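Local coordinates for protein 'Carboxyl esterase 2 (Tuber melanosporum Mel28, PDB 5MIF) that probably hydrolyses carboxylic esters, as a carboxylesterase of the alpha/beta hydrolase fold from a mycorrhizal truffle fungus, at residues A[40-43]-A[44-48]; A[227-230]-A[231-235]; A[237-240]-A[241-245]; A[287-290]-A[291-294]. One frame throughout, in Å; residues are numbered along the deposited sequence.

Interaction 1 of 4, residues A[40-43]-A[44-48]; sequences QAYA and DAISS
Tyr-42 and Ile-46, one turn apart on helix 37-47, form the tightly packed side of this local contact. With CG opposite the backbone N (chi1 175°), the Tyr-42 ring is laid over the following turn. Ile-46 meets it with both branches: methyl CG2 stands 4.0 Å above the plane of the Tyr-42 ring, offset toward the rim, in a CH-pi contact, while CD1 of Ile-46 lies 3.7 Å from Tyr-42 CE2. Beneath them Ile-46 N makes weak bonds to Tyr-42 O and Ala-43 O, whereas Ala-45 N binds Ala-41 O at 3.0 Å in ordinary helical fashion.

The solvent side is polar and looser. Gln-40 NE2 donates to OD1 of the exposed Asp-44 at 3.0 Å. This acceptor lies in the amide plane of Gln-40, but the N-H arrives from above the carboxylate, 44° out of its plane, and the bond is bent, 140° at the hydrogen. One turn further, Ser-47 OG donates to Asp-44 O at 2.6 Å.

The helix thus has an apolar side and a polar one near the N terminus, consistent with the N-terminal part of the cap in this esterase family. Tyr-42 packs on Ile-322 and on Val-324 and Leu-325 of helix 323-326, and the buried Ala-43 rests on Pro-237, in the loop that leads to helix 241-251.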
ATOM      1  N   GLN A  40     -10.787 -15.171   4.891  1.00 53.12           N
ATOM      2  CA  GLN A  40     -11.914 -16.049   4.621  1.00 55.90           C
ATOM      3  C   GLN A  40     -12.213 -16.935   5.830  1.00 55.04           C
ATOM      4  O   GLN A  40     -13.364 -17.112   6.198  1.00 58.02           O
ATOM      5  CB  GLN A  40     -11.625 -16.907   3.393  1.00 55.15           C
ATOM      6  CG  GLN A  40     -12.784 -17.757   2.941  1.00 58.43           C
ATOM      7  CD  GLN A  40     -13.957 -16.909   2.518  1.00 55.98           C
ATOM      8  OE1 GLN A  40     -13.879 -16.161   1.547  1.00 57.62           O
ATOM      9  NE2 GLN A  40     -15.056 -17.026   3.244  1.00 59.13           N
ATOM     10  N   ALA A  41     -11.169 -17.479   6.446  1.00 56.08           N
ATOM     11  CA  ALA A  41     -11.312 -18.307   7.644  1.00 55.73           C
ATOM     12  C   ALA A  41     -11.936 -17.521   8.784  1.00 57.97           C
ATOM     13  O   ALA A  41     -12.793 -18.026   9.507  1.00 59.40           O
ATOM     14  CB  ALA A  41      -9.966 -18.861   8.069  1.00 50.97           C
ATOM     15  N   TYR A  42     -11.498 -16.280   8.951  1.00 56.71           N
ATOM     16  CA  TYR A  42     -12.076 -15.415   9.975  1.00 57.48           C
ATOM     17  C   TYR A  42     -13.553 -15.116   9.699  1.00 55.30           C
ATOM     18  O   TYR A  42     -14.380 -15.143  10.607  1.00 57.31           O
ATOM     19  CB  TYR A  42     -11.289 -14.115  10.079  1.00 54.79           C
ATOM     20  CG  TYR A  42     -11.908 -13.126  11.027  1.00 54.11           C
ATOM     21  CD1 TYR A  42     -11.592 -13.148  12.381  1.00 54.42           C
ATOM     22  CD2 TYR A  42     -12.817 -12.176  10.579  1.00 53.53           C
ATOM     23  CE1 TYR A  42     -12.158 -12.247  13.259  1.00 51.15           C
ATOM     24  CE2 TYR A  42     -13.385 -11.267  11.450  1.00 50.68           C
ATOM     25  CZ  TYR A  42     -13.053 -11.307  12.788  1.00 52.36           C
ATOM     26  OH  TYR A  42     -13.618 -10.403  13.666  1.00 51.75           O
ATOM     27  N   ALA A  43     -13.863 -14.790   8.451  1.00 53.85           N
ATOM     28  CA  ALA A  43     -15.229 -14.493   8.040  1.00 56.39           C
ATOM     29  C   ALA A  43     -16.134 -15.700   8.263  1.00 61.83           C
ATOM     30  O   ALA A  43     -17.272 -15.565   8.706  1.00 61.21           O
ATOM     31  CB  ALA A  43     -15.269 -14.072   6.581  1.00 53.09           C
ATOM     32  N   ASP A  44     -15.614 -16.886   7.966  1.00 60.98           N
ATOM     33  CA  ASP A  44     -16.389 -18.106   8.154  1.00 65.97           C
ATOM     34  C   ASP A  44     -16.669 -18.333   9.642  1.00 63.31           C
ATOM     35  O   ASP A  44     -17.797 -18.639  10.023  1.00 66.79           O
ATOM     36  CB  ASP A  44     -15.666 -19.301   7.536  1.00 58.02           C
ATOM     37  CG  ASP A  44     -15.679 -19.258   6.017  1.00 61.72           C
ATOM     38  OD1 ASP A  44     -16.523 -18.521   5.453  1.00 59.88           O
ATOM     39  OD2 ASP A  44     -14.866 -19.972   5.385  1.00 62.57           O
ATOM     40  N   ALA A  45     -15.644 -18.169  10.476  1.00 63.10           N
ATOM     41  CA  ALA A  45     -15.772 -18.370  11.921  1.00 65.96           C
ATOM     42  C   ALA A  45     -16.762 -17.420  12.628  1.00 70.38           C
ATOM     43  O   ALA A  45     -17.260 -17.750  13.706  1.00 74.27           O
ATOM     44  CB  ALA A  45     -14.398 -18.265  12.582  1.00 57.21           C
ATOM     45  N   ILE A  46     -17.052 -16.257  12.047  1.00 67.03           N
ATOM     46  CA  ILE A  46     -17.940 -15.299  12.711  1.00 68.36           C
ATOM     47  C   ILE A  46     -19.269 -15.148  11.990  1.00 69.14           C
ATOM     48  O   ILE A  46     -20.111 -14.338  12.388  1.00 67.80           O
ATOM     49  CB  ILE A  46     -17.302 -13.897  12.829  1.00 67.63           C
ATOM     50  CG1 ILE A  46     -17.238 -13.225  11.453  1.00 66.53           C
ATOM     51  CG2 ILE A  46     -15.946 -13.990  13.494  1.00 67.20           C
ATOM     52  CD1 ILE A  46     -17.049 -11.720  11.510  1.00 64.54           C
ATOM     53  N   SER A  47     -19.443 -15.904  10.912  1.00 70.60           N
ATOM     54  CA  SER A  47     -20.687 -15.879  10.158  1.00 73.24           C
ATOM     55  C   SER A  47     -21.756 -16.472  11.073  1.00 75.09           C
ATOM     56  O   SER A  47     -22.948 -16.205  10.920  1.00 73.24           O
ATOM     57  CB  SER A  47     -20.558 -16.669   8.841  1.00 68.91           C
ATOM     58  OG  SER A  47     -20.158 -18.003   9.114  1.00 70.63           O
ATOM     59  N   SER A  48     -21.288 -17.297  12.007  1.00 73.62           N
ATOM     60  CA  SER A  48     -22.103 -17.971  12.999  1.00 77.71           C
ATOM     61  C   SER A  48     -22.516 -17.076  14.179  1.00 79.75           C
ATOM     62  O   SER A  48     -23.413 -17.426  14.948  1.00 79.46           O
ATOM     63  CB  SER A  48     -21.306 -19.179  13.516  1.00 82.52           C
ATOM     64  OG  SER A  48     -21.182 -19.141  14.945  1.00 84.75           O
TER

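Interaction 2 of 4, residues A[227-230]-A[231-235]; sequences SATF and KEFPN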
ATOM      1  N   SER A 227     -23.388   4.881  -0.595  1.00 66.35           N
ATOM      2  CA  SER A 227     -22.548   4.897  -1.779  1.00 64.56           C
ATOM      3  C   SER A 227     -22.641   3.560  -2.494  1.00 59.37           C
ATOM      4  O   SER A 227     -23.258   2.622  -1.982  1.00 60.56           O
ATOM      5  CB  SER A 227     -21.101   5.223  -1.397  1.00 63.89           C
ATOM      6  OG  SER A 227     -20.669   4.403  -0.323  1.00 64.55           O
ATOM      7  N   ALA A 228     -22.045   3.495  -3.682  1.00 59.83           N
ATOM      8  CA  ALA A 228     -22.103   2.315  -4.544  1.00 59.72           C
ATOM      9  C   ALA A 228     -21.744   1.009  -3.822  1.00 59.96           C
ATOM     10  O   ALA A 228     -22.399  -0.016  -4.026  1.00 58.21           O
ATOM     11  CB  ALA A 228     -21.192   2.514  -5.757  1.00 55.33           C
ATOM     12  N   THR A 229     -20.710   1.035  -2.983  1.00 54.55           N
ATOM     13  CA  THR A 229     -20.269  -0.201  -2.340  1.00 55.86           C
ATOM     14  C   THR A 229     -21.214  -0.679  -1.225  1.00 56.90           C
ATOM     15  O   THR A 229     -21.110  -1.831  -0.800  1.00 54.32           O
ATOM     16  CB  THR A 229     -18.843  -0.072  -1.758  1.00 53.14           C
ATOM     17  OG1 THR A 229     -18.760   1.095  -0.935  1.00 52.85           O
ATOM     18  CG2 THR A 229     -17.804   0.014  -2.878  1.00 48.87           C
ATOM     19  N   PHE A 230     -22.127   0.178  -0.756  1.00 57.40           N
ATOM     20  CA  PHE A 230     -23.190  -0.284   0.150  1.00 62.13           C
ATOM     21  C   PHE A 230     -23.987  -1.383  -0.533  1.00 59.49           C
ATOM     22  O   PHE A 230     -24.268  -2.426   0.055  1.00 60.39           O
ATOM     23  CB  PHE A 230     -24.157   0.842   0.549  1.00 62.54           C
ATOM     24  CG  PHE A 230     -23.722   1.648   1.739  1.00 67.13           C
ATOM     25  CD1 PHE A 230     -22.613   2.489   1.674  1.00 70.34           C
ATOM     26  CD2 PHE A 230     -24.424   1.558   2.933  1.00 68.62           C
ATOM     27  CE1 PHE A 230     -22.223   3.244   2.777  1.00 62.86           C
ATOM     28  CE2 PHE A 230     -24.042   2.300   4.040  1.00 66.65           C
ATOM     29  CZ  PHE A 230     -22.938   3.147   3.961  1.00 66.46           C
ATOM     30  N   LYS A 231     -24.321  -1.132  -1.794  1.00 59.02           N
ATOM     31  CA  LYS A 231     -25.062  -2.068  -2.624  1.00 63.66           C
ATOM     32  C   LYS A 231     -24.215  -3.289  -3.018  1.00 66.12           C
ATOM     33  O   LYS A 231     -24.733  -4.401  -3.135  1.00 64.49           O
ATOM     34  CB  LYS A 231     -25.567  -1.345  -3.879  1.00 65.77           C
ATOM     35  CG  LYS A 231     -26.600  -0.277  -3.562  1.00 71.70           C
ATOM     36  CD  LYS A 231     -26.650   0.804  -4.629  1.00 79.05           C
ATOM     37  CE  LYS A 231     -27.645   1.906  -4.246  1.00 86.88           C
ATOM     38  NZ  LYS A 231     -28.055   2.763  -5.405  1.00 79.05           N
ATOM     39  N   GLU A 232     -22.916  -3.085  -3.225  1.00 60.98           N
ATOM     40  CA  GLU A 232     -22.048  -4.171  -3.665  1.00 59.43           C
ATOM     41  C   GLU A 232     -21.758  -5.182  -2.544  1.00 57.66           C
ATOM     42  O   GLU A 232     -21.663  -6.382  -2.791  1.00 61.21           O
ATOM     43  CB  GLU A 232     -20.736  -3.613  -4.221  1.00 55.36           C
ATOM     44  CG  GLU A 232     -19.842  -4.673  -4.822  1.00 54.11           C
ATOM     45  CD  GLU A 232     -18.635  -4.095  -5.527  1.00 59.52           C
ATOM     46  OE1 GLU A 232     -18.476  -2.851  -5.529  1.00 58.89           O
ATOM     47  OE2 GLU A 232     -17.858  -4.894  -6.102  1.00 55.23           O
ATOM     48  N   PHE A 233     -21.600  -4.696  -1.317  1.00 60.76           N
ATOM     49  CA  PHE A 233     -21.318  -5.574  -0.177  1.00 58.66           C
ATOM     50  C   PHE A 233     -22.295  -5.387   0.993  1.00 63.29           C
ATOM     51  O   PHE A 233     -21.854  -5.161   2.125  1.00 56.96           O
ATOM     52  CB  PHE A 233     -19.895  -5.334   0.320  1.00 55.75           C
ATOM     53  CG  PHE A 233     -18.864  -5.316  -0.770  1.00 55.76           C
ATOM     54  CD1 PHE A 233     -18.388  -6.498  -1.319  1.00 57.46           C
ATOM     55  CD2 PHE A 233     -18.374  -4.111  -1.250  1.00 54.09           C
ATOM     56  CE1 PHE A 233     -17.433  -6.478  -2.325  1.00 56.70           C
ATOM     57  CE2 PHE A 233     -17.422  -4.084  -2.253  1.00 55.78           C
ATOM     58  CZ  PHE A 233     -16.950  -5.267  -2.791  1.00 55.12           C
ATOM     59  N   PRO A 234     -23.617  -5.521   0.735  1.00 67.27           N
ATOM     60  CA  PRO A 234     -24.633  -5.161   1.742  1.00 70.56           C
ATOM     61  C   PRO A 234     -24.477  -5.895   3.076  1.00 67.27           C
ATOM     62  O   PRO A 234     -24.780  -5.324   4.124  1.00 66.73           O
ATOM     63  CB  PRO A 234     -25.956  -5.544   1.060  1.00 63.95           C
ATOM     64  CG  PRO A 234     -25.577  -6.580   0.057  1.00 66.65           C
ATOM     65  CD  PRO A 234     -24.223  -6.174  -0.442  1.00 63.43           C
ATOM     66  N   ASN A 235     -24.012  -7.135   3.052  1.00 63.41           N
ATOM     67  CA  ASN A 235     -23.621  -7.765   4.300  1.00 68.95           C
ATOM     68  C   ASN A 235     -22.303  -8.498   4.142  1.00 68.09           C
ATOM     69  O   ASN A 235     -21.949  -9.327   4.983  1.00 66.15           O
ATOM     70  CB  ASN A 235     -24.726  -8.671   4.864  1.00 76.76           C
ATOM     71  CG  ASN A 235     -25.493  -9.410   3.797  1.00 80.02           C
ATOM     72  OD1 ASN A 235     -25.808  -8.858   2.742  1.00 77.84           O
ATOM     73  ND2 ASN A 235     -25.847 -10.659   4.088  1.00 82.61           N
TER
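Phe-233 folds back on Thr-229 as the short helix 228-232 runs out. Its backbone N donates to Thr-229 O at 3.0 Å, a fairly straight bond of 159° at the hydrogen, yet Phe-233 is the first residue to leave helical geometry. Followed outward, its side chain stays beside Thr-229: CB lies 3.9 Å from Thr-229 O, CG slightly farther from that same oxygen. CD2 of Phe-233 comes to 3.6 Å from Thr-229 O and also meets Thr-229 CB, and CE2 touches the methyl CG2 of Thr-229 at 4.2 Å. The ring as a whole goes on to pack against Val-286 and Arg-290. One of its faces carries Glu-232 CG, 3.5 Å above the plane and offset toward the rim.

Thr-229 holds its hydroxyl between the backbone N and the carbonyl carbon (chi1 51°), where OG1 turns to the entry of helix 290-302, donating to Pro-288 O and accepting from Gln-291 N. CG2, beside the backbone N, points to the CE2 rim atom of Phe-233 and to Glu-232 OE1. The following carbonyl, Phe-230 O, is met by Pro-234. A CA-H...O contact from Pro-234 CA at 3.2 Å takes the place of the next helical bond, and the chain turns away toward Asn-235.

Chemically, the threonine is two-faced: its buried hydroxyl is satisfied as both donor and acceptor by the backbone around 288-291, its methyl lies among the Phe-233 ring, the Glu-232 carboxylate and Arg-290, and Pro-234, just past the helix end, has no N-H to continue the pattern of bonds.

Interaction 3 of 4, residues A[237-240]-A[241-245]; sequences PGLT and TDEIR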
ATOM      1  N   PRO A 237     -18.734  -9.738   4.350  1.00 62.28           N
ATOM      2  CA  PRO A 237     -18.317 -10.005   5.736  1.00 55.92           C
ATOM      3  C   PRO A 237     -17.533  -8.871   6.397  1.00 54.59           C
ATOM      4  O   PRO A 237     -16.969  -8.025   5.712  1.00 59.26           O
ATOM      5  CB  PRO A 237     -17.438 -11.254   5.602  1.00 55.28           C
ATOM      6  CG  PRO A 237     -16.994 -11.273   4.171  1.00 57.65           C
ATOM      7  CD  PRO A 237     -18.100 -10.650   3.382  1.00 56.44           C
ATOM      8  N   GLY A 238     -17.515  -8.859   7.727  1.00 57.21           N
ATOM      9  CA  GLY A 238     -16.737  -7.885   8.474  1.00 58.03           C
ATOM     10  C   GLY A 238     -17.497  -6.629   8.862  1.00 57.96           C
ATOM     11  O   GLY A 238     -17.254  -6.054   9.922  1.00 61.17           O
ATOM     12  N   LEU A 239     -18.410  -6.203   7.996  1.00 56.11           N
ATOM     13  CA  LEU A 239     -19.212  -5.011   8.223  1.00 54.32           C
ATOM     14  C   LEU A 239     -20.441  -5.050   7.327  1.00 56.58           C
ATOM     15  O   LEU A 239     -20.320  -5.101   6.107  1.00 57.01           O
ATOM     16  CB  LEU A 239     -18.407  -3.743   7.932  1.00 52.83           C
ATOM     17  CG  LEU A 239     -19.212  -2.437   7.949  1.00 53.38           C
ATOM     18  CD1 LEU A 239     -19.738  -2.170   9.348  1.00 52.26           C
ATOM     19  CD2 LEU A 239     -18.412  -1.238   7.406  1.00 49.90           C
ATOM     20  N   THR A 240     -21.625  -4.983   7.927  1.00 59.04           N
ATOM     21  CA  THR A 240     -22.860  -5.050   7.156  1.00 62.89           C
ATOM     22  C   THR A 240     -23.540  -3.692   7.106  1.00 59.49           C
ATOM     23  O   THR A 240     -23.267  -2.824   7.933  1.00 60.05           O
ATOM     24  CB  THR A 240     -23.842  -6.072   7.749  1.00 63.79           C
ATOM     25  OG1 THR A 240     -24.497  -5.500   8.892  1.00 63.85           O
ATOM     26  CG2 THR A 240     -23.103  -7.342   8.158  1.00 58.96           C
ATOM     27  N   THR A 241     -24.434  -3.511   6.144  1.00 58.94           N
ATOM     28  CA  THR A 241     -25.161  -2.260   6.023  1.00 63.01           C
ATOM     29  C   THR A 241     -26.053  -2.035   7.247  1.00 64.31           C
ATOM     30  O   THR A 241     -26.311  -0.898   7.626  1.00 62.69           O
ATOM     31  CB  THR A 241     -26.014  -2.219   4.743  1.00 67.12           C
ATOM     32  OG1 THR A 241     -26.648  -3.492   4.551  1.00 70.41           O
ATOM     33  CG2 THR A 241     -25.147  -1.900   3.534  1.00 66.56           C
ATOM     34  N   ASP A 242     -26.521  -3.116   7.862  1.00 60.77           N
ATOM     35  CA  ASP A 242     -27.338  -3.002   9.066  1.00 63.71           C
ATOM     36  C   ASP A 242     -26.540  -2.494  10.257  1.00 63.41           C
ATOM     37  O   ASP A 242     -27.033  -1.680  11.039  1.00 62.49           O
ATOM     38  CB  ASP A 242     -27.988  -4.342   9.411  1.00 63.60           C
ATOM     39  CG  ASP A 242     -29.138  -4.683   8.482  1.00 70.90           C
ATOM     40  OD1 ASP A 242     -29.573  -3.792   7.715  1.00 67.18           O
ATOM     41  OD2 ASP A 242     -29.619  -5.837   8.536  1.00 73.97           O
ATOM     42  N   GLU A 243     -25.316  -2.986  10.408  1.00 62.49           N
ATOM     43  CA  GLU A 243     -24.457  -2.536  11.492  1.00 56.60           C
ATOM     44  C   GLU A 243     -24.129  -1.049  11.329  1.00 56.61           C
ATOM     45  O   GLU A 243     -24.072  -0.301  12.307  1.00 57.35           O
ATOM     46  CB  GLU A 243     -23.181  -3.374  11.535  1.00 59.87           C
ATOM     47  CG  GLU A 243     -23.375  -4.795  12.057  1.00 62.15           C
ATOM     48  CD  GLU A 243     -22.128  -5.659  11.896  1.00 61.44           C
ATOM     49  OE1 GLU A 243     -21.393  -5.484  10.890  1.00 59.06           O
ATOM     50  OE2 GLU A 243     -21.857  -6.471  12.807  1.00 56.59           O
ATOM     51  N   ILE A 244     -23.945  -0.625  10.084  1.00 54.87           N
ATOM     52  CA  ILE A 244     -23.686   0.776   9.764  1.00 58.89           C
ATOM     53  C   ILE A 244     -24.849   1.678  10.180  1.00 58.23           C
ATOM     54  O   ILE A 244     -24.650   2.738  10.786  1.00 54.29           O
ATOM     55  CB  ILE A 244     -23.409   0.964   8.254  1.00 54.92           C
ATOM     56  CG1 ILE A 244     -22.081   0.307   7.869  1.00 56.45           C
ATOM     57  CG2 ILE A 244     -23.381   2.437   7.882  1.00 52.11           C
ATOM     58  CD1 ILE A 244     -21.732   0.466   6.397  1.00 54.16           C
ATOM     59  N   ARG A 245     -26.064   1.251   9.853  1.00 58.15           N
ATOM     60  CA  ARG A 245     -27.252   2.037  10.157  1.00 57.47           C
ATOM     61  C   ARG A 245     -27.453   2.132  11.657  1.00 52.25           C
ATOM     62  O   ARG A 245     -27.779   3.197  12.176  1.00 50.56           O
ATOM     63  CB  ARG A 245     -28.479   1.401   9.520  1.00 60.32           C
ATOM     64  CG  ARG A 245     -28.436   1.398   8.026  1.00 65.87           C
ATOM     65  CD  ARG A 245     -29.536   0.530   7.467  1.00 69.62           C
ATOM     66  NE  ARG A 245     -29.373   0.343   6.033  1.00 73.35           N
ATOM     67  CZ  ARG A 245     -29.647   1.277   5.130  1.00 79.51           C
ATOM     68  NH1 ARG A 245     -30.088   2.470   5.517  1.00 79.88           N
ATOM     69  NH2 ARG A 245     -29.470   1.026   3.839  1.00 84.80           N
TER
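Thr-240 and Glu-243 grip each other twice, each using a backbone N-H and a side-chain oxygen. Thr-240 OG1 accepts from Glu-243 N at 3.0 Å, along a line of 162° at the hydrogen. In return Glu-243 OE1 accepts from Thr-240 N, also at 3.0 Å, met on the anti side of the carboxylate and 24° out of its plane. The two side chains cross at about a right angle, Glu-243 CG passing 3.4 Å from Thr-240 OG1. Glu-243 CG lies beside its own backbone N (chi1 -73°) and the chain beyond runs extended, which carries the carboxylate back past the cap.

The two reciprocal bonds between Thr-240 and Glu-243 make a capping box, with Thr-240 as N-cap of helix 241-251; Ile-244 N, bound to Thr-240 O at 3.1 Å, adds the first helical backbone bond. Here the helix end would be expected to favour the carboxylate's negative charge. Replacing Glu-243 by an alanine would probably leave Thr-240 N without its side-chain acceptor and Ser-51 OG, bonded to Glu-243 OE2, without that mate, so that the loop entering the helix could shift.

Beside the cap, Leu-239 lies across Ile-244, CD1 of Leu-239 on CG1 of Ile-244 at 3.7 Å, with its other methyl, CD2, near Ile-244 CD1. Farther out, Leu-239 touches Asp-287 and His-317, probably members of a Ser-His-Asp triad. Before it, Gly-238 takes a positive phi at which a side chain would run into the carbonyl of Pro-237. Thr-241 OG1 bonds Pro-234 O.

Interaction 4 of 4, residues A[287-290]-A[291-294]; sequences DPIR and QQGE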
ATOM      1  N   ASP A 287     -15.821  -4.329   1.395  1.00 45.99           N
ATOM      2  CA  ASP A 287     -16.211  -3.400   2.445  1.00 42.62           C
ATOM      3  C   ASP A 287     -17.256  -2.432   1.916  1.00 45.58           C
ATOM      4  O   ASP A 287     -16.992  -1.696   0.968  1.00 47.00           O
ATOM      5  CB  ASP A 287     -14.991  -2.621   2.946  1.00 42.78           C
ATOM      6  CG  ASP A 287     -15.296  -1.722   4.144  1.00 44.84           C
ATOM      7  OD1 ASP A 287     -16.477  -1.479   4.463  1.00 50.21           O
ATOM      8  OD2 ASP A 287     -14.338  -1.207   4.761  1.00 43.01           O
ATOM      9  N   PRO A 288     -18.445  -2.414   2.545  1.00 50.01           N
ATOM     10  CA  PRO A 288     -19.496  -1.463   2.176  1.00 50.51           C
ATOM     11  C   PRO A 288     -19.022  -0.015   2.225  1.00 46.30           C
ATOM     12  O   PRO A 288     -19.480   0.806   1.435  1.00 48.70           O
ATOM     13  CB  PRO A 288     -20.570  -1.676   3.252  1.00 48.98           C
ATOM     14  CG  PRO A 288     -20.244  -2.914   3.912  1.00 50.38           C
ATOM     15  CD  PRO A 288     -18.808  -3.215   3.725  1.00 45.45           C
ATOM     16  N   ILE A 289     -18.111   0.287   3.143  1.00 42.72           N
ATOM     17  CA  ILE A 289     -17.724   1.675   3.380  1.00 47.71           C
ATOM     18  C   ILE A 289     -16.519   2.080   2.496  1.00 46.20           C
ATOM     19  O   ILE A 289     -16.043   3.215   2.560  1.00 44.44           O
ATOM     20  CB  ILE A 289     -17.415   1.911   4.889  1.00 45.88           C
ATOM     21  CG1 ILE A 289     -17.815   3.313   5.318  1.00 54.58           C
ATOM     22  CG2 ILE A 289     -15.974   1.642   5.233  1.00 48.57           C
ATOM     23  CD1 ILE A 289     -19.301   3.483   5.374  1.00 61.04           C
ATOM     24  N   ARG A 290     -16.046   1.156   1.660  1.00 44.71           N
ATOM     25  CA  ARG A 290     -14.866   1.405   0.822  1.00 43.05           C
ATOM     26  C   ARG A 290     -14.987   2.672  -0.042  1.00 43.94           C
ATOM     27  O   ARG A 290     -14.046   3.458  -0.123  1.00 45.35           O
ATOM     28  CB  ARG A 290     -14.588   0.197  -0.081  1.00 43.94           C
ATOM     29  CG  ARG A 290     -13.311   0.317  -0.912  1.00 42.16           C
ATOM     30  CD  ARG A 290     -13.236  -0.790  -1.952  1.00 41.69           C
ATOM     31  NE  ARG A 290     -14.065  -0.457  -3.108  1.00 40.83           N
ATOM     32  CZ  ARG A 290     -14.559  -1.344  -3.970  1.00 45.25           C
ATOM     33  NH1 ARG A 290     -14.312  -2.637  -3.816  1.00 47.24           N
ATOM     34  NH2 ARG A 290     -15.294  -0.932  -4.997  1.00 46.77           N
ATOM     35  N   GLN A 291     -16.137   2.871  -0.682  1.00 43.35           N
ATOM     36  CA  GLN A 291     -16.322   4.010  -1.590  1.00 48.22           C
ATOM     37  C   GLN A 291     -16.101   5.375  -0.917  1.00 49.44           C
ATOM     38  O   GLN A 291     -15.617   6.327  -1.546  1.00 46.81           O
ATOM     39  CB  GLN A 291     -17.721   3.967  -2.218  1.00 51.57           C
ATOM     40  CG  GLN A 291     -17.947   5.000  -3.318  1.00 53.83           C
ATOM     41  CD  GLN A 291     -17.236   4.646  -4.612  1.00 60.79           C
ATOM     42  OE1 GLN A 291     -17.211   3.484  -5.020  1.00 61.65           O
ATOM     43  NE2 GLN A 291     -16.634   5.646  -5.256  1.00 60.32           N
ATOM     44  N   GLN A 292     -16.473   5.473   0.356  1.00 46.62           N
ATOM     45  CA  GLN A 292     -16.363   6.735   1.084  1.00 48.08           C
ATOM     46  C   GLN A 292     -14.921   7.217   1.197  1.00 42.48           C
ATOM     47  O   GLN A 292     -14.627   8.390   0.939  1.00 44.79           O
ATOM     48  CB  GLN A 292     -16.979   6.601   2.481  1.00 45.51           C
ATOM     49  CG  GLN A 292     -18.486   6.533   2.442  1.00 51.60           C
ATOM     50  CD  GLN A 292     -19.111   6.547   3.816  1.00 53.43           C
ATOM     51  OE1 GLN A 292     -18.490   6.965   4.801  1.00 47.26           O
ATOM     52  NE2 GLN A 292     -20.341   6.043   3.902  1.00 57.29           N
ATOM     53  N   GLY A 293     -14.028   6.316   1.598  1.00 42.50           N
ATOM     54  CA  GLY A 293     -12.619   6.653   1.714  1.00 40.63           C
ATOM     55  C   GLY A 293     -12.010   7.069   0.387  1.00 43.17           C
ATOM     56  O   GLY A 293     -11.321   8.090   0.313  1.00 42.31           O
ATOM     57  N   GLU A 294     -12.300   6.302  -0.666  1.00 40.54           N
ATOM     58  CA  GLU A 294     -11.730   6.560  -1.988  1.00 44.87           C
ATOM     59  C   GLU A 294     -12.231   7.887  -2.554  1.00 43.93           C
ATOM     60  O   GLU A 294     -11.444   8.688  -3.063  1.00 42.10           O
ATOM     61  CB  GLU A 294     -12.046   5.390  -2.941  1.00 44.20           C
ATOM     62  CG  GLU A 294     -11.367   4.081  -2.524  1.00 43.28           C
ATOM     63  CD  GLU A 294     -11.493   2.934  -3.543  1.00 46.87           C
ATOM     64  OE1 GLU A 294     -12.389   2.956  -4.409  1.00 47.83           O
ATOM     65  OE2 GLU A 294     -10.665   1.998  -3.474  1.00 48.01           O
TER
HETATM   66  O   HOH W   1     -13.508   4.018   3.665  1.00 43.23           O
HETATM   67  O   HOH W   2     -14.946   1.931  -4.430  1.00 49.39           O
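Ile-289 O and Arg-290 O start helix 290-302 with weak bonds, from Gln-292 N at 3.2 Å and Glu-294 N at 3.4 Å respectively. A water donates to Ile-289 O and accepts, weakly, from Gly-293 N. Overlapping the type I turn Asp-287 to Arg-290 is an Asx turn: Asp-287 OD1 accepts from Ile-289 N at 2.7 Å, met from above the carboxylate plane. Asp-287 OD2 bonds His-317 ND1, consistent with a catalytic triad.

Arg-290 NE and Glu-294 OE1, too far apart for a salt bridge, share a second water. It lies in the guanidinium plane 2.9 Å from Arg-290 NE, and donates to Glu-294 OE1 and Gln-291 OE1. Beyond it, Arg-290 NH1 bonds Glu-285 O, Gln-291 NE2 bonds Asp-295 and Glu-294 OE2 forms a salt bridge with Arg-311. CD1 of Ile-289 lies against the Gln-292 amide, 3.4 Å from CD; OE1 of that amide accepts from Thr-221 N and Asp-222 N. A leucine in place of Gln-292 would probably leave both backbone amides without that acceptor.

Around it, Arg-290 and Glu-294 pack on strand 279-284, Ile-289 on helices 228-232 and 241-251, and Glu-294 on Leu-313 of the second subunit.

In the fold
From the N terminus the four contacts come strictly in series; none nests in or crosses another, and each closes just one helical turn or helix entry. Interaction 1 belongs to helix 37-47, and touches interaction 3 through Ala-43 CB and Pro-237 CB. Interactions 2 and 3 follow on successive helices after strand 213-217, joined by Pro-234 with Thr-241 and by Phe-230 against Ile-244. Interaction 4 then begins the helix after strand 279-284 and meets both: Thr-229 bonds it from 227-235, while Leu-239 and Ile-244 pack on 287-289. Thus the N-terminal helix and helices 228-232 and 241-251 are linked to the presumed triad loop.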